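Oxidoreductase, NAD-binding/iron-sulfur cluster-binding protein (Nitratireductor pacificus pht-3B, PDB 6ZXU) probably carries out reductive dehalogenation, using a bound cobalamin and two [4Fe-4S] clusters for the redox chemistry. Local coordinates at residues A[492-498]-A[530-536]. Numbering follows the deposited sequence.
Sequences MAGLGEV and PIDFGLQ
Gly494 and Pro530 bring the two backbones closest, 3.9 Å between their CA atoms; by Glu497 and Leu535 the CA atoms stand 6.7 Å apart. Gly494, with positive phi and two bonds back into the last turn, ends helix 486-492 in a Schellman motif. One water joins Gly496 O to Ile531 N, and Ile531 lays CG2 against Gly494 O (3.4 Å).

Glu497 fills the wider end. Its CG lies anti to the carbonyl carbon (chi1 -83°), and the extended chain carries OE2 over one face of the Phe533 ring near CD1 (3.3 Å), carboxylate and ring planes 84° apart. OE2 accepts from Phe533 N (2.8 Å) and Leu535 N (3.2 Å), on opposite faces of the carboxylate. OE1 takes a nearly straight bond (172°) from Gln536 NE2 and another from Thr300 OG1. Gln536 NE2 also donates to Val498 O (2.9 Å), while its OE1 accepts from Lys559. With an alanine in place of Glu497, the Phe533 and Leu535 N-H groups would probably lose this acceptor. Asp532 OD1, in an Asx turn with Gly534 N, lies 3.8 Å from Glu497 OE2; a water donating to OD1 and Glu497 OE1 probably eases the like charges.

Val498 touches cobalamin and Leu535 nears cluster-binding Cys539, placing the contact between those sites; backbone bonds Glu497-Leu506 and Asp532-Arg294 pair its short strands antiparallel with 505-506 and 294-295.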
loop_
_atom_site.group_PDB
_atom_site.type_symbol
_atom_site.label_atom_id
_atom_site.label_comp_id
_atom_site.label_asym_id
_atom_site.label_seq_id
_atom_site.Cartn_x
_atom_site.Cartn_y
_atom_site.Cartn_z
ATOM N N MET A 492 -16.110 7.227 -7.339
ATOM C CA MET A 492 -17.314 7.763 -6.629
ATOM C C MET A 492 -17.038 8.270 -5.225
ATOM O O MET A 492 -17.653 9.210 -4.771
ATOM C CB MET A 492 -18.422 6.752 -6.571
ATOM C CG MET A 492 -19.091 6.435 -7.924
ATOM S SD MET A 492 -19.541 7.970 -8.820
ATOM C CE MET A 492 -19.283 7.172 -10.409
ATOM N N ALA A 493 -16.035 7.712 -4.554
ATOM C CA ALA A 493 -15.567 8.190 -3.223
ATOM C C ALA A 493 -14.691 9.399 -3.288
ATOM O O ALA A 493 -14.313 9.915 -2.255
ATOM C CB ALA A 493 -14.873 7.048 -2.485
ATOM N N GLY A 494 -14.418 9.948 -4.500
ATOM C CA GLY A 494 -13.668 11.141 -4.638
ATOM C C GLY A 494 -12.217 10.993 -4.192
ATOM O O GLY A 494 -11.633 11.938 -3.702
ATOM N N LEU A 495 -11.600 9.867 -4.542
ATOM C CA LEU A 495 -10.145 9.661 -4.219
ATOM C C LEU A 495 -9.254 9.723 -5.425
ATOM O O LEU A 495 -8.057 9.852 -5.256
ATOM C CB LEU A 495 -9.939 8.365 -3.449
ATOM C CG LEU A 495 -10.610 8.271 -2.090
ATOM C CD1 LEU A 495 -10.427 6.912 -1.534
ATOM C CD2 LEU A 495 -10.179 9.320 -1.141
ATOM N N GLY A 496 -9.827 9.780 -6.639
ATOM C CA GLY A 496 -9.052 9.906 -7.842
ATOM C C GLY A 496 -9.903 10.270 -9.017
ATOM O O GLY A 496 -11.083 10.217 -8.962
ATOM N N GLU A 497 -9.242 10.695 -10.086
ATOM C CA GLU A 497 -9.855 10.859 -11.415
ATOM C C GLU A 497 -9.303 9.795 -12.371
ATOM O O GLU A 497 -8.203 9.252 -12.203
ATOM C CB GLU A 497 -9.504 12.226 -12.029
ATOM C CG GLU A 497 -10.343 13.413 -11.617
ATOM C CD GLU A 497 -10.110 14.627 -12.530
ATOM O OE1 GLU A 497 -10.472 14.571 -13.735
ATOM O OE2 GLU A 497 -9.611 15.674 -12.094
ATOM N N VAL A 498 -10.123 9.446 -13.334
ATOM C CA VAL A 498 -9.724 8.668 -14.513
ATOM C C VAL A 498 -8.462 9.256 -15.146
ATOM O O VAL A 498 -8.401 10.455 -15.465
ATOM C CB VAL A 498 -10.881 8.652 -15.537
ATOM C CG1 VAL A 498 -10.453 8.181 -16.914
ATOM C CG2 VAL A 498 -11.985 7.717 -14.999
ATOM N N PRO A 530 -17.375 12.874 -5.974
ATOM C CA PRO A 530 -16.250 12.893 -6.897
ATOM C C PRO A 530 -15.450 14.163 -6.900
ATOM O O PRO A 530 -15.953 15.239 -6.489
ATOM C CB PRO A 530 -16.923 12.680 -8.261
ATOM C CG PRO A 530 -18.165 11.953 -7.945
ATOM C CD PRO A 530 -18.608 12.424 -6.621
ATOM N N ILE A 531 -14.214 14.095 -7.409
ATOM C CA ILE A 531 -13.306 15.264 -7.376
ATOM C C ILE A 531 -12.960 15.683 -8.811
ATOM O O ILE A 531 -13.076 14.895 -9.751
ATOM C CB ILE A 531 -12.008 15.022 -6.571
ATOM C CG1 ILE A 531 -11.301 13.838 -7.131
ATOM C CG2 ILE A 531 -12.332 14.935 -5.077
ATOM C CD1 ILE A 531 -9.956 13.556 -6.489
ATOM N N ASP A 532 -12.627 16.963 -8.963
ATOM C CA ASP A 532 -12.189 17.528 -10.241
ATOM C C ASP A 532 -10.929 18.366 -10.004
ATOM O O ASP A 532 -11.024 19.450 -9.435
ATOM C CB ASP A 532 -13.260 18.353 -10.860
ATOM C CG ASP A 532 -12.801 19.005 -12.207
ATOM O OD1 ASP A 532 -11.707 18.732 -12.793
ATOM O OD2 ASP A 532 -13.543 19.828 -12.735
ATOM N N PHE A 533 -9.754 17.848 -10.390
ATOM C CA PHE A 533 -8.569 18.577 -10.223
ATOM C C PHE A 533 -7.854 18.849 -11.571
ATOM O O PHE A 533 -6.632 19.113 -11.615
ATOM C CB PHE A 533 -7.621 17.970 -9.205
ATOM C CG PHE A 533 -7.121 16.574 -9.543
ATOM C CD1 PHE A 533 -7.886 15.457 -9.242
ATOM C CD2 PHE A 533 -5.837 16.370 -9.986
ATOM C CE1 PHE A 533 -7.442 14.173 -9.479
ATOM C CE2 PHE A 533 -5.376 15.074 -10.242
ATOM C CZ PHE A 533 -6.164 13.965 -10.002
ATOM N N GLY A 534 -8.618 18.858 -12.625
ATOM C CA GLY A 534 -8.081 19.217 -13.903
ATOM C C GLY A 534 -7.377 18.068 -14.643
ATOM O O GLY A 534 -6.747 18.318 -15.626
ATOM N N LEU A 535 -7.490 16.821 -14.180
ATOM C CA LEU A 535 -6.676 15.729 -14.745
ATOM C C LEU A 535 -7.040 15.436 -16.171
ATOM O O LEU A 535 -6.172 15.042 -16.937
ATOM C CB LEU A 535 -6.713 14.469 -13.902
ATOM C CG LEU A 535 -5.720 13.394 -14.294
ATOM C CD1 LEU A 535 -4.266 13.841 -14.010
ATOM C CD2 LEU A 535 -6.017 12.123 -13.583
ATOM N N GLN A 536 -8.289 15.574 -16.558
ATOM C CA GLN A 536 -8.665 15.236 -17.981
ATOM C C GLN A 536 -7.878 16.080 -18.931
ATOM O O GLN A 536 -7.198 15.578 -19.830
ATOM C CB GLN A 536 -10.170 15.350 -18.245
ATOM C CG GLN A 536 -11.038 14.511 -17.344
ATOM C CD GLN A 536 -10.543 13.107 -17.245
ATOM O OE1 GLN A 536 -10.529 12.362 -18.246
ATOM N NE2 GLN A 536 -10.106 12.689 -16.028
HETATM O O HOH W 1 -13.599 11.329 -8.186
HETATM O O HOH W 2 -10.821 17.118 -14.728
#